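Side-chain contacts in De novo designed switch protein caging a hemagglutinin binder (sCageHA267_1S) (Synthetic construct, PDB 7CBC), which cages a hemagglutinin-binding domain on a designed six-helix bundle and probably works as a biosensor switch that exposes the binder on opening: residues A[154-159]-A[231-236]; A[52-57]-A[140-145]; A[169-174]-A[217-222]. All blocks are in the same frame, centred on the assembly; numbering follows the deposited sequence.

How the contacts relate
All three contacts are helix-helix contacts within the long bundle. Contacts 1 and 3 lie on the same antiparallel pair, helix 146-190 with helix 195-239; their centres are about 22 Å apart, and contact 3 is nested inside the loop that contact 1 closes. Contact 2 joins helix 50-93 to helix 99-142 and comes first along the chain, closing before either of the others opens. Its centre is about 35 Å from that of contact 3. The hairpin 146-190/195-239 is thus joined near the middle of the bundle and again toward one end; the hairpin 50-93/99-142 is joined still further out, where contact 2, centred about 17 Å from contact 1, meets it through Leu140 and Leu236.

Contact 1 (A[154-159]-A[231-236]); sequences EHAKRR and LNLDLL
Leu233 reaches from helix 195-239 to the other helix and sets its forked end across the backbone between Ala156 and Lys157. The CD2 branch makes the nearest approaches: CD2 of Leu233 lies 3.7 Å from the carbonyl carbon C of Ala156, 3.8 Å from N of Lys157 and 3.8 Å from the methyl CB of Ala156. The second branch, CD1 of Leu233, comes down beside it, 4.0 Å from CA of Lys157, so the fork spans the turn from one residue to the next. A chi1 of -58°, with CG opposite the carbonyl carbon, directs the fork this way. Ala156 meets it with a single methyl, and the helices run close, CA of Lys157 being 6.6 Å from CA of Leu233. This is an antiparallel helical hairpin, two consecutive long helices of the designed six-helix bundle lying side by side. Lys157 contributes its backbone; its side chain is extended, chi1 168°, and carries the exposed ammonium end away from helix 195-239. No hydrogen bond crosses between 154-159 and 231-236, and the touching is apolar side chain against methyl and main chain. Leu233 also meets Ser160, one turn further along helix 146-190. Leu236 reaches Leu153 of that helix as well as Val41 and Ala136, while Leu235 packs on Ile252 and Asn232 OD1 accepts a hydrogen bond from Gln34 NE2.

Contact 2 (A[52-57]-A[140-145]); sequences RIRDEI and LVKLYD
The guanidinium of Arg54 has Lys142 NZ over one of its faces, while CG1 of Ile57, from its own helix, lies at the edge in the plane of the group. The two long side chains cross at about a right angle, and Lys142 NZ comes to 4.1 Å from CD and 4.2 Å from NE of Arg54. Two cationic groups thus sit side by side, but both have a partner on Glu138, one turn earlier in helix 99-142: Arg54 NH2 makes a salt bridge to its carboxylate oxygen OE2, and Lys142 NZ is hydrogen-bonded to its backbone O. The carboxylate probably offsets much of the positive charge gathered here. Bends at chi2 (-52°) and chi3 (-63°) swing the guanidinium of Arg54 round toward helix 99-142, alongside Ile57. Next to this polar pair, Ile53 and Val141 meet tip to tip, with Ile53 CD1 3.9 Å from Val141 CG2. Val141 also packs on Ala44, which ties the apolar pair to helix 3-46. The apolar touch, with one charged pair beside it, lies at the end of an antiparallel helical hairpin of the bundle, where helix 50-93 starts and helix 99-142 finishes.

Contact 3 (A[169-174]-A[217-222]); sequences RAIRAA and LLRELL
Ile171 carries the apolar part of this contact with both of its branches. The CD1 methyl of Ile171 comes down on Leu218, 3.8 Å from CB and likewise 3.8 Å from the CD1 methyl of that leucine, so it rests along the side chain from its root to one fork tip. The two side chains cross obliquely. The ethyl arm is put there by chi1 of -64°, which sets CG1 opposite the carbonyl carbon, and by a second bend at chi2, -48°. Leu222, one turn further on, points the same way without a close touch on 169-174, packing on Ala167 and Glu168, just before that segment in helix 146-190. Ile171 and Leu218 both also touch Ala118, so helix 99-142 joins the packing.

The second kind of touch is between a methyl and the aliphatic root of a charged chain. CG2, the shorter branch of Ile171, lies 4.0 Å from CG of Arg219. That arginine stays extended from CG to NE, and its guanidinium makes a salt bridge through NH1 with Glu216 OE1 of its own helix; its side chain also touches Lys175. The CG methylene of Arg219 thus lies against the isoleucine while its charge is paired further out along the chain.

Polar links across the contact are absent: no hydrogen bond joins 169-174 to 217-222. In chemical terms, then, the two helices meet here through 183 Å² of buried surface, both sides summed, most of it from Ile171 and Leu218. The fit probably depends on shape and burial rather than on directed bonds, the charge of Arg219 being met by Glu216.

Contact 1 (A[154-159]-A[231-236])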
loop_
_atom_site.group_PDB
_atom_site.type_symbol
_atom_site.label_atom_id
_atom_site.label_comp_id
_atom_site.label_asym_id
_atom_site.label_seq_id
_atom_site.Cartn_x
_atom_site.Cartn_y
_atom_site.Cartn_z
ATOM N N GLU A 154 26.466 -9.669 -5.487
ATOM C CA GLU A 154 25.838 -10.849 -4.897
ATOM C C GLU A 154 25.323 -10.557 -3.496
ATOM O O GLU A 154 24.277 -11.075 -3.085
ATOM C CB GLU A 154 26.835 -12.012 -4.881
ATOM C CG GLU A 154 27.116 -12.598 -6.264
ATOM C CD GLU A 154 25.926 -13.355 -6.834
ATOM O OE1 GLU A 154 25.182 -13.970 -6.038
ATOM O OE2 GLU A 154 25.731 -13.337 -8.072
ATOM N N HIS A 155 26.042 -9.723 -2.745
ATOM C CA HIS A 155 25.568 -9.363 -1.416
ATOM C C HIS A 155 24.292 -8.530 -1.498
ATOM O O HIS A 155 23.344 -8.762 -0.737
ATOM C CB HIS A 155 26.657 -8.614 -0.652
ATOM C CG HIS A 155 26.283 -8.294 0.757
ATOM N ND1 HIS A 155 25.489 -7.216 1.088
ATOM C CD2 HIS A 155 26.574 -8.923 1.920
ATOM C CE1 HIS A 155 25.308 -7.192 2.398
ATOM N NE2 HIS A 155 25.954 -8.218 2.926
ATOM N N ALA A 156 24.249 -7.571 -2.431
ATOM C CA ALA A 156 23.052 -6.755 -2.634
ATOM C C ALA A 156 21.866 -7.604 -3.077
ATOM O O ALA A 156 20.732 -7.379 -2.638
ATOM C CB ALA A 156 23.333 -5.663 -3.670
ATOM N N LYS A 157 22.105 -8.568 -3.966
ATOM C CA LYS A 157 21.050 -9.486 -4.368
ATOM C C LYS A 157 20.504 -10.252 -3.167
ATOM O O LYS A 157 19.287 -10.311 -2.955
ATOM C CB LYS A 157 21.586 -10.436 -5.439
ATOM C CG LYS A 157 20.687 -11.622 -5.755
ATOM C CD LYS A 157 21.302 -12.447 -6.879
ATOM C CE LYS A 157 20.379 -13.563 -7.331
ATOM N NZ LYS A 157 20.926 -14.259 -8.532
ATOM N N ARG A 158 21.395 -10.821 -2.349
ATOM C CA ARG A 158 20.949 -11.627 -1.216
ATOM C C ARG A 158 20.150 -10.789 -0.226
ATOM O O ARG A 158 19.047 -11.178 0.180
ATOM C CB ARG A 158 22.141 -12.291 -0.521
ATOM C CG ARG A 158 21.907 -12.633 0.959
ATOM C CD ARG A 158 23.139 -13.267 1.631
ATOM N NE ARG A 158 24.392 -12.609 1.237
ATOM C CZ ARG A 158 25.425 -13.233 0.675
ATOM N NH1 ARG A 158 25.371 -14.542 0.457
ATOM N NH2 ARG A 158 26.511 -12.550 0.333
ATOM N N ARG A 159 20.688 -9.628 0.169
ATOM C CA ARG A 159 20.017 -8.789 1.159
ATOM C C ARG A 159 18.691 -8.257 0.636
ATOM O O ARG A 159 17.714 -8.195 1.385
ATOM C CB ARG A 159 20.915 -7.630 1.579
ATOM C CG ARG A 159 21.564 -7.824 2.938
ATOM C CD ARG A 159 20.500 -8.052 4.025
ATOM N NE ARG A 159 20.083 -6.819 4.697
ATOM C CZ ARG A 159 19.048 -6.734 5.533
ATOM N NH1 ARG A 159 18.312 -7.806 5.806
ATOM N NH2 ARG A 159 18.739 -5.571 6.097
ATOM N N LEU A 231 14.976 -4.748 -11.324
ATOM C CA LEU A 231 15.587 -3.802 -12.254
ATOM C C LEU A 231 16.855 -3.202 -11.675
ATOM O O LEU A 231 17.871 -3.077 -12.378
ATOM C CB LEU A 231 14.616 -2.678 -12.601
ATOM C CG LEU A 231 13.473 -2.953 -13.567
ATOM C CD1 LEU A 231 12.822 -1.633 -13.922
ATOM C CD2 LEU A 231 13.981 -3.660 -14.818
ATOM N N ASN A 232 16.808 -2.796 -10.404
ATOM C CA ASN A 232 17.947 -2.108 -9.806
ATOM C C ASN A 232 19.186 -2.999 -9.775
ATOM O O ASN A 232 20.272 -2.583 -10.190
ATOM C CB ASN A 232 17.584 -1.625 -8.407
ATOM C CG ASN A 232 16.685 -0.419 -8.430
ATOM O OD1 ASN A 232 16.507 0.220 -9.465
ATOM N ND2 ASN A 232 16.100 -0.101 -7.285
ATOM N N LEU A 233 19.041 -4.238 -9.303
ATOM C CA LEU A 233 20.177 -5.148 -9.281
ATOM C C LEU A 233 20.665 -5.463 -10.693
ATOM O O LEU A 233 21.876 -5.439 -10.952
ATOM C CB LEU A 233 19.806 -6.426 -8.532
ATOM C CG LEU A 233 19.352 -6.170 -7.095
ATOM C CD1 LEU A 233 18.480 -7.313 -6.593
ATOM C CD2 LEU A 233 20.551 -5.964 -6.173
ATOM N N ASP A 234 19.742 -5.739 -11.621
ATOM C CA ASP A 234 20.121 -5.984 -13.013
ATOM C C ASP A 234 20.881 -4.797 -13.595
ATOM O O ASP A 234 21.838 -4.973 -14.358
ATOM C CB ASP A 234 18.874 -6.278 -13.854
ATOM C CG ASP A 234 18.310 -7.688 -13.624
ATOM O OD1 ASP A 234 18.823 -8.406 -12.731
ATOM O OD2 ASP A 234 17.332 -8.066 -14.323
ATOM N N LEU A 235 20.469 -3.580 -13.242
ATOM C CA LEU A 235 21.142 -2.393 -13.750
ATOM C C LEU A 235 22.521 -2.228 -13.123
ATOM O O LEU A 235 23.479 -1.843 -13.809
ATOM C CB LEU A 235 20.280 -1.166 -13.484
ATOM C CG LEU A 235 20.851 0.195 -13.855
ATOM C CD1 LEU A 235 20.995 0.332 -15.370
ATOM C CD2 LEU A 235 19.963 1.288 -13.289
ATOM N N LEU A 236 22.639 -2.512 -11.820
ATOM C CA LEU A 236 23.945 -2.483 -11.163
ATOM C C LEU A 236 24.865 -3.562 -11.715
ATOM O O LEU A 236 26.082 -3.351 -11.849
ATOM C CB LEU A 236 23.783 -2.657 -9.656
ATOM C CG LEU A 236 23.256 -1.424 -8.923
ATOM C CD1 LEU A 236 23.354 -1.630 -7.430
ATOM C CD2 LEU A 236 24.015 -0.178 -9.336
#

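Contact 2 (A[52-57]-A[140-145])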
loop_
_atom_site.group_PDB
_atom_site.type_symbol
_atom_site.label_atom_id
_atom_site.label_comp_id
_atom_site.label_asym_id
_atom_site.label_seq_id
_atom_site.Cartn_x
_atom_site.Cartn_y
_atom_site.Cartn_z
ATOM N N ARG A 52 33.843 14.617 -4.877
ATOM C CA ARG A 52 32.524 14.882 -5.429
ATOM C C ARG A 52 31.572 13.719 -5.189
ATOM O O ARG A 52 30.423 13.929 -4.788
ATOM C CB ARG A 52 32.640 15.177 -6.921
ATOM C CG ARG A 52 31.318 15.351 -7.616
ATOM C CD ARG A 52 31.482 16.038 -8.950
ATOM N NE ARG A 52 30.626 15.411 -9.948
ATOM C CZ ARG A 52 30.537 15.804 -11.214
ATOM N NH1 ARG A 52 31.250 16.839 -11.639
ATOM N NH2 ARG A 52 29.725 15.164 -12.053
ATOM N N ILE A 53 32.032 12.487 -5.418
ATOM C CA ILE A 53 31.157 11.334 -5.254
ATOM C C ILE A 53 30.672 11.219 -3.817
ATOM O O ILE A 53 29.523 10.836 -3.573
ATOM C CB ILE A 53 31.868 10.050 -5.721
ATOM C CG1 ILE A 53 33.163 9.828 -4.931
ATOM C CG2 ILE A 53 32.128 10.113 -7.227
ATOM C CD1 ILE A 53 33.737 8.430 -5.060
ATOM N N ARG A 54 31.511 11.569 -2.843
ATOM C CA ARG A 54 31.044 11.518 -1.463
ATOM C C ARG A 54 29.977 12.574 -1.196
ATOM O O ARG A 54 29.093 12.353 -0.363
ATOM C CB ARG A 54 32.210 11.680 -0.493
ATOM C CG ARG A 54 33.363 10.704 -0.731
ATOM C CD ARG A 54 32.904 9.245 -0.800
ATOM N NE ARG A 54 32.304 8.783 0.453
ATOM C CZ ARG A 54 31.037 8.408 0.586
ATOM N NH1 ARG A 54 30.223 8.429 -0.460
ATOM N NH2 ARG A 54 30.584 8.006 1.766
ATOM N N ASP A 55 30.033 13.707 -1.904
ATOM C CA ASP A 55 29.044 14.768 -1.725
ATOM C C ASP A 55 27.705 14.390 -2.346
ATOM O O ASP A 55 26.645 14.697 -1.786
ATOM C CB ASP A 55 29.553 16.076 -2.342
ATOM C CG ASP A 55 30.515 16.825 -1.432
ATOM O OD1 ASP A 55 30.306 16.796 -0.198
ATOM O OD2 ASP A 55 31.472 17.450 -1.956
ATOM N N GLU A 56 27.734 13.744 -3.513
ATOM C CA GLU A 56 26.487 13.385 -4.172
ATOM C C GLU A 56 25.851 12.168 -3.514
ATOM O O GLU A 56 24.622 12.057 -3.467
ATOM C CB GLU A 56 26.725 13.144 -5.660
ATOM C CG GLU A 56 27.322 14.344 -6.371
ATOM C CD GLU A 56 26.355 14.955 -7.375
ATOM O OE1 GLU A 56 25.132 14.842 -7.142
ATOM O OE2 GLU A 56 26.830 15.556 -8.362
ATOM N N ILE A 57 26.667 11.245 -3.003
ATOM C CA ILE A 57 26.133 10.156 -2.189
ATOM C C ILE A 57 25.432 10.715 -0.954
ATOM O O ILE A 57 24.293 10.343 -0.647
ATOM C CB ILE A 57 27.245 9.164 -1.810
ATOM C CG1 ILE A 57 27.674 8.344 -3.032
ATOM C CG2 ILE A 57 26.792 8.238 -0.683
ATOM C CD1 ILE A 57 26.756 7.212 -3.362
ATOM N N LEU A 140 30.560 0.379 -5.134
ATOM C CA LEU A 140 30.912 0.004 -6.500
ATOM C C LEU A 140 31.821 1.032 -7.164
ATOM O O LEU A 140 32.652 0.665 -8.006
ATOM C CB LEU A 140 29.649 -0.220 -7.339
ATOM C CG LEU A 140 29.000 -1.602 -7.137
ATOM C CD1 LEU A 140 27.690 -1.739 -7.911
ATOM C CD2 LEU A 140 29.948 -2.737 -7.490
ATOM N N VAL A 141 31.701 2.313 -6.808
ATOM C CA VAL A 141 32.514 3.314 -7.495
ATOM C C VAL A 141 33.979 3.246 -7.058
ATOM O O VAL A 141 34.873 3.652 -7.814
ATOM C CB VAL A 141 31.927 4.723 -7.293
ATOM C CG1 VAL A 141 30.556 4.816 -7.921
ATOM C CG2 VAL A 141 31.871 5.074 -5.823
ATOM N N LYS A 142 34.258 2.746 -5.847
ATOM C CA LYS A 142 35.634 2.623 -5.373
ATOM C C LYS A 142 36.319 1.348 -5.850
ATOM O O LYS A 142 37.551 1.284 -5.845
ATOM C CB LYS A 142 35.693 2.647 -3.840
ATOM C CG LYS A 142 34.697 3.562 -3.163
ATOM C CD LYS A 142 35.047 3.750 -1.685
ATOM C CE LYS A 142 33.868 4.344 -0.905
ATOM N NZ LYS A 142 33.026 5.239 -1.752
ATOM N N LEU A 143 35.565 0.326 -6.233
ATOM C CA LEU A 143 36.143 -0.958 -6.600
ATOM C C LEU A 143 36.341 -1.035 -8.107
ATOM O O LEU A 143 35.560 -0.471 -8.879
ATOM C CB LEU A 143 35.258 -2.118 -6.128
ATOM C CG LEU A 143 34.940 -2.167 -4.634
ATOM C CD1 LEU A 143 34.002 -3.331 -4.318
ATOM C CD2 LEU A 143 36.203 -2.233 -3.787
ATOM N N TYR A 144 37.396 -1.732 -8.517
ATOM C CA TYR A 144 37.684 -1.980 -9.922
ATOM C C TYR A 144 37.826 -3.455 -10.249
ATOM O O TYR A 144 37.574 -3.842 -11.396
ATOM C CB TYR A 144 38.974 -1.254 -10.344
ATOM C CG TYR A 144 40.165 -1.608 -9.483
ATOM C CD1 TYR A 144 40.435 -0.904 -8.311
ATOM C CD2 TYR A 144 41.021 -2.651 -9.836
ATOM C CE1 TYR A 144 41.530 -1.226 -7.519
ATOM C CE2 TYR A 144 42.109 -2.982 -9.050
ATOM C CZ TYR A 144 42.358 -2.267 -7.894
ATOM O OH TYR A 144 43.448 -2.600 -7.119
ATOM N N ASP A 145 38.212 -4.281 -9.274
ATOM C CA ASP A 145 38.446 -5.699 -9.525
ATOM C C ASP A 145 37.118 -6.427 -9.715
ATOM O O ASP A 145 36.258 -6.382 -8.824
ATOM C CB ASP A 145 39.234 -6.319 -8.377
ATOM C CG ASP A 145 39.904 -7.619 -8.778
ATOM O OD1 ASP A 145 39.526 -8.682 -8.256
ATOM O OD2 ASP A 145 40.803 -7.570 -9.643
#

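Contact 3 (A[169-174]-A[217-222])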
loop_
_atom_site.group_PDB
_atom_site.type_symbol
_atom_site.label_atom_id
_atom_site.label_comp_id
_atom_site.label_asym_id
_atom_site.label_seq_id
_atom_site.Cartn_x
_atom_site.Cartn_y
_atom_site.Cartn_z
ATOM N N ARG A 169 6.392 -11.702 4.310
ATOM C CA ARG A 169 5.920 -12.387 5.508
ATOM C C ARG A 169 4.947 -11.517 6.291
ATOM O O ARG A 169 3.939 -12.013 6.815
ATOM C CB ARG A 169 7.096 -12.776 6.400
ATOM C CG ARG A 169 7.835 -13.995 5.925
ATOM C CD ARG A 169 8.887 -14.422 6.920
ATOM N NE ARG A 169 9.837 -15.333 6.286
ATOM C CZ ARG A 169 10.929 -14.940 5.646
ATOM N NH1 ARG A 169 11.221 -13.647 5.565
ATOM N NH2 ARG A 169 11.731 -15.842 5.091
ATOM N N ALA A 170 5.250 -10.223 6.410
ATOM C CA ALA A 170 4.398 -9.345 7.199
ATOM C C ALA A 170 3.018 -9.212 6.572
ATOM O O ALA A 170 2.007 -9.187 7.288
ATOM C CB ALA A 170 5.053 -7.973 7.357
ATOM N N ILE A 171 2.954 -9.124 5.241
ATOM C CA ILE A 171 1.652 -9.024 4.595
ATOM C C ILE A 171 0.884 -10.325 4.756
ATOM O O ILE A 171 -0.310 -10.321 5.086
ATOM C CB ILE A 171 1.810 -8.616 3.120
ATOM C CG1 ILE A 171 2.412 -7.216 3.068
ATOM C CG2 ILE A 171 0.443 -8.622 2.414
ATOM C CD1 ILE A 171 1.671 -6.235 4.019
ATOM N N ARG A 172 1.567 -11.458 4.578
ATOM C CA ARG A 172 0.931 -12.739 4.851
ATOM C C ARG A 172 0.497 -12.851 6.311
ATOM O O ARG A 172 -0.493 -13.525 6.610
ATOM C CB ARG A 172 1.871 -13.874 4.455
ATOM C CG ARG A 172 1.653 -15.197 5.167
ATOM C CD ARG A 172 2.999 -15.782 5.592
ATOM N NE ARG A 172 3.836 -16.095 4.435
ATOM C CZ ARG A 172 5.031 -16.670 4.503
ATOM N NH1 ARG A 172 5.550 -17.002 5.682
ATOM N NH2 ARG A 172 5.704 -16.906 3.390
ATOM N N ALA A 173 1.195 -12.184 7.234
ATOM C CA ALA A 173 0.712 -12.194 8.611
ATOM C C ALA A 173 -0.501 -11.294 8.778
ATOM O O ALA A 173 -1.426 -11.623 9.540
ATOM C CB ALA A 173 1.810 -11.766 9.575
ATOM N N ALA A 174 -0.502 -10.145 8.095
ATOM C CA ALA A 174 -1.673 -9.277 8.120
ATOM C C ALA A 174 -2.888 -9.991 7.544
ATOM O O ALA A 174 -4.011 -9.845 8.049
ATOM C CB ALA A 174 -1.384 -7.987 7.353
ATOM N N LEU A 217 -4.134 -3.687 -1.790
ATOM C CA LEU A 217 -3.319 -2.475 -1.837
ATOM C C LEU A 217 -1.871 -2.770 -1.464
ATOM O O LEU A 217 -0.946 -2.398 -2.185
ATOM C CB LEU A 217 -3.903 -1.416 -0.897
ATOM C CG LEU A 217 -5.239 -0.785 -1.302
ATOM C CD1 LEU A 217 -5.629 0.247 -0.291
ATOM C CD2 LEU A 217 -5.085 -0.134 -2.676
ATOM N N LEU A 218 -1.663 -3.475 -0.349
ATOM C CA LEU A 218 -0.312 -3.725 0.131
ATOM C C LEU A 218 0.414 -4.721 -0.755
ATOM O O LEU A 218 1.625 -4.596 -0.970
ATOM C CB LEU A 218 -0.348 -4.232 1.568
ATOM C CG LEU A 218 -0.953 -3.234 2.549
ATOM C CD1 LEU A 218 -1.364 -3.927 3.832
ATOM C CD2 LEU A 218 0.011 -2.102 2.838
ATOM N N ARG A 219 -0.298 -5.730 -1.256
ATOM C CA ARG A 219 0.319 -6.665 -2.185
ATOM C C ARG A 219 0.761 -5.958 -3.455
ATOM O O ARG A 219 1.879 -6.179 -3.933
ATOM C CB ARG A 219 -0.638 -7.807 -2.517
ATOM C CG ARG A 219 -0.824 -8.821 -1.388
ATOM C CD ARG A 219 -1.448 -10.105 -1.927
ATOM N NE ARG A 219 -2.158 -10.847 -0.897
ATOM C CZ ARG A 219 -3.375 -10.530 -0.472
ATOM N NH1 ARG A 219 -4.006 -9.482 -0.982
ATOM N NH2 ARG A 219 -3.951 -11.249 0.475
ATOM N N GLU A 220 -0.097 -5.099 -4.011
ATOM C CA GLU A 220 0.264 -4.362 -5.220
ATOM C C GLU A 220 1.501 -3.504 -4.996
ATOM O O GLU A 220 2.368 -3.404 -5.875
ATOM C CB GLU A 220 -0.915 -3.510 -5.692
ATOM C CG GLU A 220 -1.788 -4.196 -6.744
ATOM C CD GLU A 220 -3.231 -3.706 -6.757
ATOM O OE1 GLU A 220 -3.494 -2.588 -6.260
ATOM O OE2 GLU A 220 -4.113 -4.444 -7.273
ATOM N N LEU A 221 1.606 -2.880 -3.826
ATOM C CA LEU A 221 2.795 -2.105 -3.511
ATOM C C LEU A 221 4.022 -3.000 -3.412
ATOM O O LEU A 221 5.098 -2.644 -3.899
ATOM C CB LEU A 221 2.579 -1.349 -2.207
ATOM C CG LEU A 221 1.610 -0.165 -2.262
ATOM C CD1 LEU A 221 1.261 0.238 -0.867
ATOM C CD2 LEU A 221 2.254 1.002 -2.996
ATOM N N LEU A 222 3.886 -4.165 -2.776
ATOM C CA LEU A 222 5.047 -5.028 -2.592
ATOM C C LEU A 222 5.506 -5.632 -3.913
ATOM O O LEU A 222 6.714 -5.767 -4.152
ATOM C CB LEU A 222 4.743 -6.133 -1.584
ATOM C CG LEU A 222 5.963 -7.041 -1.396
ATOM C CD1 LEU A 222 7.163 -6.210 -1.022
ATOM C CD2 LEU A 222 5.726 -8.084 -0.347
#